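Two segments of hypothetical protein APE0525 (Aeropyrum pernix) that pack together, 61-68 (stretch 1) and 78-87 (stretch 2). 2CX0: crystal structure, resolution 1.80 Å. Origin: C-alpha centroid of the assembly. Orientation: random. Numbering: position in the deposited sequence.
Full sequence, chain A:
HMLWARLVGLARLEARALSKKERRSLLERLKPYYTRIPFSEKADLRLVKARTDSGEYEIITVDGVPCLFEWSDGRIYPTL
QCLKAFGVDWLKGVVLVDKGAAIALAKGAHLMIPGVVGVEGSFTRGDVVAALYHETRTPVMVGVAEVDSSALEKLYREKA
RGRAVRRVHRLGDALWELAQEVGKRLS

Stretch 1 61-68: TVDGVPCL
Stretch 2 78-87: PTLQCLKAFG

How are the two backbones laid out? Thr 61 and Val 62 end one strand, a type I' turn runs from Val 62 to Val 65, and a second strand covers 65-68. Gly 64 (phi/psi 90/-16) suits the turn, where a CB would jam against the preceding carbonyl. Stretch 2 begins extended at Pro 78 (-88/151), then forms helix 80-86, which crosses strand 65-68 at -110° with axes 6.6 Å apart. Leu 68 and Pro 78 make an antiparallel, non-hydrogen-bonded bridge, CA to CA 4.5 Å; Cys 67 CA lies 4.4 Å from Cys 82 CA.

Which polar bonds fix this register? Thr 79 N donates to Cys 67 O at 2.8 Å, and Pro 78 CA also approaches that oxygen, at 3.2 Å. Thr 79, chi1 p (52°), occupies the N-cap: its OG1 donates to Pro 66 O at 2.7 Å and accepts from Cys 82 N at 2.9 Å. One hydroxyl thus caps the helix and ties it to the strand, a double role suited to threonine.

How do the apolar side chains pack? Cys 67 (m) and Cys 82 (t), both buried and with CA atoms close across the contact, put CB 3.6 Å from CB. Val 65 (t) sets CG1 4.0 Å from Ala 85 CB, an apolar contact in which the methyl itself is the partner. Leu 68 (m, t) carries CD2 to 4.5 Å from Pro 78 CB.

What does Phe 86 add at the helix end? With chi1 m (-67°) and chi2 -75°, its ring reaches back to the hairpin. Cys 67 SG meets the ring edge, 3.6 Å from CE2, while Val 62 (t) places CG1 3.8 Å from CZ. Altogether the stretches bury 409 Å², with Cys 67 the most covered residue. Gly 87 then leaves the helix at positive phi (88/-173).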

ATOM      1  N   THR A  61      -2.079 -13.254  -0.989  1.00 11.99           N
ATOM      2  CA  THR A  61      -0.672 -13.461  -1.363  1.00 15.77           C
ATOM      3  C   THR A  61      -0.584 -13.766  -2.850  1.00 16.35           C
ATOM      4  O   THR A  61      -1.449 -14.404  -3.422  1.00 14.70           O
ATOM      5  CB  THR A  61       0.014 -14.622  -0.585  1.00 19.47           C
ATOM      6  OG1 THR A  61      -0.691 -15.871  -0.797  1.00 16.20           O
ATOM      7  CG2 THR A  61      -0.001 -14.269   0.927  1.00 13.28           C
ATOM      8  N   VAL A  62       0.494 -13.291  -3.460  1.00 15.37           N
ATOM      9  CA  VAL A  62       0.769 -13.480  -4.868  1.00 13.48           C
ATOM     10  C   VAL A  62       2.145 -14.181  -4.894  1.00 18.50           C
ATOM     11  O   VAL A  62       3.180 -13.603  -4.560  1.00 17.09           O
ATOM     12  CB  VAL A  62       0.862 -12.124  -5.669  1.00 12.99           C
ATOM     13  CG1 VAL A  62       1.073 -12.402  -7.161  1.00 17.65           C
ATOM     14  CG2 VAL A  62      -0.397 -11.309  -5.532  1.00 12.43           C
ATOM     15  N   ASP A  63       2.139 -15.449  -5.293  1.00 24.07           N
ATOM     16  CA  ASP A  63       3.369 -16.259  -5.313  1.00 27.74           C
ATOM     17  C   ASP A  63       4.034 -16.270  -3.953  1.00 22.15           C
ATOM     18  O   ASP A  63       5.252 -16.266  -3.839  1.00 25.16           O
ATOM     19  CB  ASP A  63       4.339 -15.783  -6.415  1.00 24.84           C
ATOM     20  CG  ASP A  63       3.863 -16.200  -7.784  1.00 34.87           C
ATOM     21  OD1 ASP A  63       3.160 -17.229  -7.819  1.00 36.10           O
ATOM     22  OD2 ASP A  63       4.165 -15.537  -8.794  1.00 37.83           O
ATOM     23  N   GLY A  64       3.210 -16.265  -2.914  1.00 19.61           N
ATOM     24  CA  GLY A  64       3.713 -16.302  -1.572  1.00 20.55           C
ATOM     25  C   GLY A  64       3.964 -14.919  -1.007  1.00 23.19           C
ATOM     26  O   GLY A  64       4.118 -14.775   0.209  1.00 27.36           O
ATOM     27  N   VAL A  65       4.017 -13.880  -1.838  1.00 14.21           N
ATOM     28  CA  VAL A  65       4.237 -12.547  -1.251  1.00 20.34           C
ATOM     29  C   VAL A  65       2.907 -11.905  -0.722  1.00 13.86           C
ATOM     30  O   VAL A  65       1.940 -11.836  -1.445  1.00 15.01           O
ATOM     31  CB  VAL A  65       4.902 -11.624  -2.297  1.00 20.93           C
ATOM     32  CG1 VAL A  65       5.119 -10.246  -1.702  1.00 21.00           C
ATOM     33  CG2 VAL A  65       6.227 -12.253  -2.761  1.00 22.32           C
ATOM     34  N   PRO A  66       2.868 -11.436   0.549  1.00 16.73           N
ATOM     35  CA  PRO A  66       1.650 -10.818   1.127  1.00 19.36           C
ATOM     36  C   PRO A  66       1.475  -9.463   0.410  1.00 17.77           C
ATOM     37  O   PRO A  66       2.121  -8.489   0.755  1.00 20.28           O
ATOM     38  CB  PRO A  66       1.992 -10.700   2.618  1.00 17.30           C
ATOM     39  CG  PRO A  66       3.485 -10.509   2.600  1.00 18.55           C
ATOM     40  CD  PRO A  66       3.974 -11.441   1.523  1.00 20.40           C
ATOM     41  N   CYS A  67       0.578  -9.412  -0.558  1.00 15.15           N
ATOM     42  CA  CYS A  67       0.472  -8.215  -1.371  1.00 15.32           C
ATOM     43  C   CYS A  67      -0.737  -7.323  -1.339  1.00 16.25           C
ATOM     44  O   CYS A  67      -0.572  -6.139  -1.550  1.00 14.28           O
ATOM     45  CB  CYS A  67       0.606  -8.584  -2.839  1.00 19.50           C
ATOM     46  SG  CYS A  67       2.185  -9.158  -3.411  1.00 23.43           S
ATOM     47  N   LEU A  68      -1.950  -7.877  -1.146  1.00 10.37           N
ATOM     48  CA  LEU A  68      -3.113  -7.009  -1.287  1.00  9.99           C
ATOM     49  C   LEU A  68      -4.045  -7.128  -0.114  1.00 13.38           C
ATOM     50  O   LEU A  68      -4.137  -8.202   0.526  1.00 15.32           O
ATOM     51  CB  LEU A  68      -3.887  -7.412  -2.548  1.00 14.19           C
ATOM     52  CG  LEU A  68      -3.091  -7.421  -3.876  1.00 15.61           C
ATOM     53  CD1 LEU A  68      -3.852  -8.178  -5.003  1.00 13.51           C
ATOM     54  CD2 LEU A  68      -2.795  -5.903  -4.259  1.00 15.87           C
ATOM     55  N   PRO A  78      -2.288  -2.226  -2.148  1.00 14.57           N
ATOM     56  CA  PRO A  78      -1.080  -3.052  -2.051  1.00  8.56           C
ATOM     57  C   PRO A  78      -0.419  -2.783  -0.681  1.00 15.25           C
ATOM     58  O   PRO A  78      -0.475  -1.646  -0.125  1.00 12.47           O
ATOM     59  CB  PRO A  78      -0.145  -2.493  -3.139  1.00  9.18           C
ATOM     60  CG  PRO A  78      -0.630  -0.929  -3.205  1.00 13.43           C
ATOM     61  CD  PRO A  78      -2.128  -0.989  -2.928  1.00 12.27           C
ATOM     62  N   THR A  79       0.275  -3.811  -0.174  1.00 10.21           N
ATOM     63  CA  THR A  79       1.082  -3.641   0.996  1.00 12.90           C
ATOM     64  C   THR A  79       2.397  -3.037   0.485  1.00 13.36           C
ATOM     65  O   THR A  79       2.699  -3.014  -0.746  1.00 12.10           O
ATOM     66  CB  THR A  79       1.491  -4.986   1.585  1.00 12.47           C
ATOM     67  OG1 THR A  79       2.083  -5.802   0.513  1.00 10.80           O
ATOM     68  CG2 THR A  79       0.212  -5.668   2.236  1.00 11.36           C
ATOM     69  N   LEU A  80       3.224  -2.601   1.431  1.00 11.73           N
ATOM     70  CA  LEU A  80       4.552  -2.100   1.007  1.00 16.27           C
ATOM     71  C   LEU A  80       5.373  -3.279   0.475  1.00 15.56           C
ATOM     72  O   LEU A  80       6.254  -3.092  -0.381  1.00 12.03           O
ATOM     73  CB  LEU A  80       5.296  -1.433   2.185  1.00 16.91           C
ATOM     74  CG  LEU A  80       4.595  -0.135   2.623  1.00 15.11           C
ATOM     75  CD1 LEU A  80       5.529   0.498   3.652  1.00 14.63           C
ATOM     76  CD2 LEU A  80       4.402   0.883   1.447  1.00 17.01           C
ATOM     77  N   GLN A  81       5.143  -4.492   1.009  1.00 13.62           N
ATOM     78  CA  GLN A  81       5.852  -5.701   0.507  1.00 13.84           C
ATOM     79  C   GLN A  81       5.518  -5.923  -0.989  1.00 15.03           C
ATOM     80  O   GLN A  81       6.390  -6.323  -1.774  1.00 18.62           O
ATOM     81  CB  GLN A  81       5.460  -6.974   1.316  1.00 11.87           C
ATOM     82  CG  GLN A  81       6.031  -6.983   2.774  1.00 13.08           C
ATOM     83  CD  GLN A  81       5.289  -6.085   3.768  1.00 16.14           C
ATOM     84  OE1 GLN A  81       4.229  -5.506   3.433  1.00 10.70           O
ATOM     85  NE2 GLN A  81       5.830  -5.982   5.007  1.00 16.28           N
ATOM     86  N   CYS A  82       4.263  -5.653  -1.370  1.00 12.95           N
ATOM     87  CA  CYS A  82       3.848  -5.774  -2.755  1.00 12.84           C
ATOM     88  C   CYS A  82       4.644  -4.762  -3.609  1.00 15.33           C
ATOM     89  O   CYS A  82       5.142  -5.044  -4.747  1.00 14.99           O
ATOM     90  CB  CYS A  82       2.346  -5.469  -2.874  1.00 15.93           C
ATOM     91  SG  CYS A  82       1.741  -5.444  -4.592  1.00 19.51           S
ATOM     92  N   LEU A  83       4.831  -3.573  -3.071  1.00  9.67           N
ATOM     93  CA  LEU A  83       5.592  -2.576  -3.873  1.00 13.15           C
ATOM     94  C   LEU A  83       7.069  -2.994  -4.043  1.00 12.29           C
ATOM     95  O   LEU A  83       7.714  -2.691  -5.054  1.00 13.65           O
ATOM     96  CB  LEU A  83       5.512  -1.198  -3.246  1.00  9.73           C
ATOM     97  CG  LEU A  83       4.057  -0.689  -3.099  1.00 10.84           C
ATOM     98  CD1 LEU A  83       4.147   0.793  -2.614  1.00  8.24           C
ATOM     99  CD2 LEU A  83       3.192  -0.809  -4.399  1.00  7.99           C
ATOM    100  N   LYS A  84       7.586  -3.699  -3.055  1.00 14.91           N
ATOM    101  CA  LYS A  84       8.953  -4.175  -3.129  1.00 11.69           C
ATOM    102  C   LYS A  84       9.136  -5.306  -4.197  1.00 14.76           C
ATOM    103  O   LYS A  84      10.026  -5.277  -5.056  1.00 16.41           O
ATOM    104  CB  LYS A  84       9.393  -4.650  -1.741  1.00 14.81           C
ATOM    105  CG  LYS A  84      10.852  -5.104  -1.713  1.00 22.77           C
ATOM    106  CD  LYS A  84      11.351  -5.259  -0.258  1.00 42.18           C
ATOM    107  CE  LYS A  84      12.801  -5.785  -0.194  1.00 46.93           C
ATOM    108  NZ  LYS A  84      13.243  -6.006   1.242  1.00 55.98           N
ATOM    109  N   ALA A  85       8.212  -6.222  -4.198  1.00 11.39           N
ATOM    110  CA  ALA A  85       8.277  -7.311  -5.095  1.00 16.81           C
ATOM    111  C   ALA A  85       7.890  -6.919  -6.528  1.00 20.12           C
ATOM    112  O   ALA A  85       8.492  -7.418  -7.478  1.00 22.91           O
ATOM    113  CB  ALA A  85       7.367  -8.491  -4.530  1.00 14.29           C
ATOM    114  N   PHE A  86       6.955  -5.976  -6.704  1.00 16.37           N
ATOM    115  CA  PHE A  86       6.458  -5.624  -8.039  1.00 13.99           C
ATOM    116  C   PHE A  86       6.744  -4.202  -8.506  1.00 18.98           C
ATOM    117  O   PHE A  86       6.406  -3.865  -9.625  1.00 20.09           O
ATOM    118  CB  PHE A  86       4.937  -5.877  -8.068  1.00 16.04           C
ATOM    119  CG  PHE A  86       4.565  -7.322  -7.949  1.00 21.11           C
ATOM    120  CD1 PHE A  86       4.736  -8.183  -9.041  1.00 28.75           C
ATOM    121  CD2 PHE A  86       4.103  -7.863  -6.738  1.00 26.20           C
ATOM    122  CE1 PHE A  86       4.452  -9.554  -8.920  1.00 28.82           C
ATOM    123  CE2 PHE A  86       3.824  -9.222  -6.618  1.00 35.89           C
ATOM    124  CZ  PHE A  86       4.006 -10.065  -7.722  1.00 34.88           C
ATOM    125  N   GLY A  87       7.324  -3.355  -7.646  1.00 15.95           N
ATOM    126  CA  GLY A  87       7.656  -2.010  -8.079  1.00 13.67           C
ATOM    127  C   GLY A  87       6.484  -1.083  -7.876  1.00 16.19           C
ATOM    128  O   GLY A  87       5.446  -1.508  -7.304  1.00 13.25           O
TER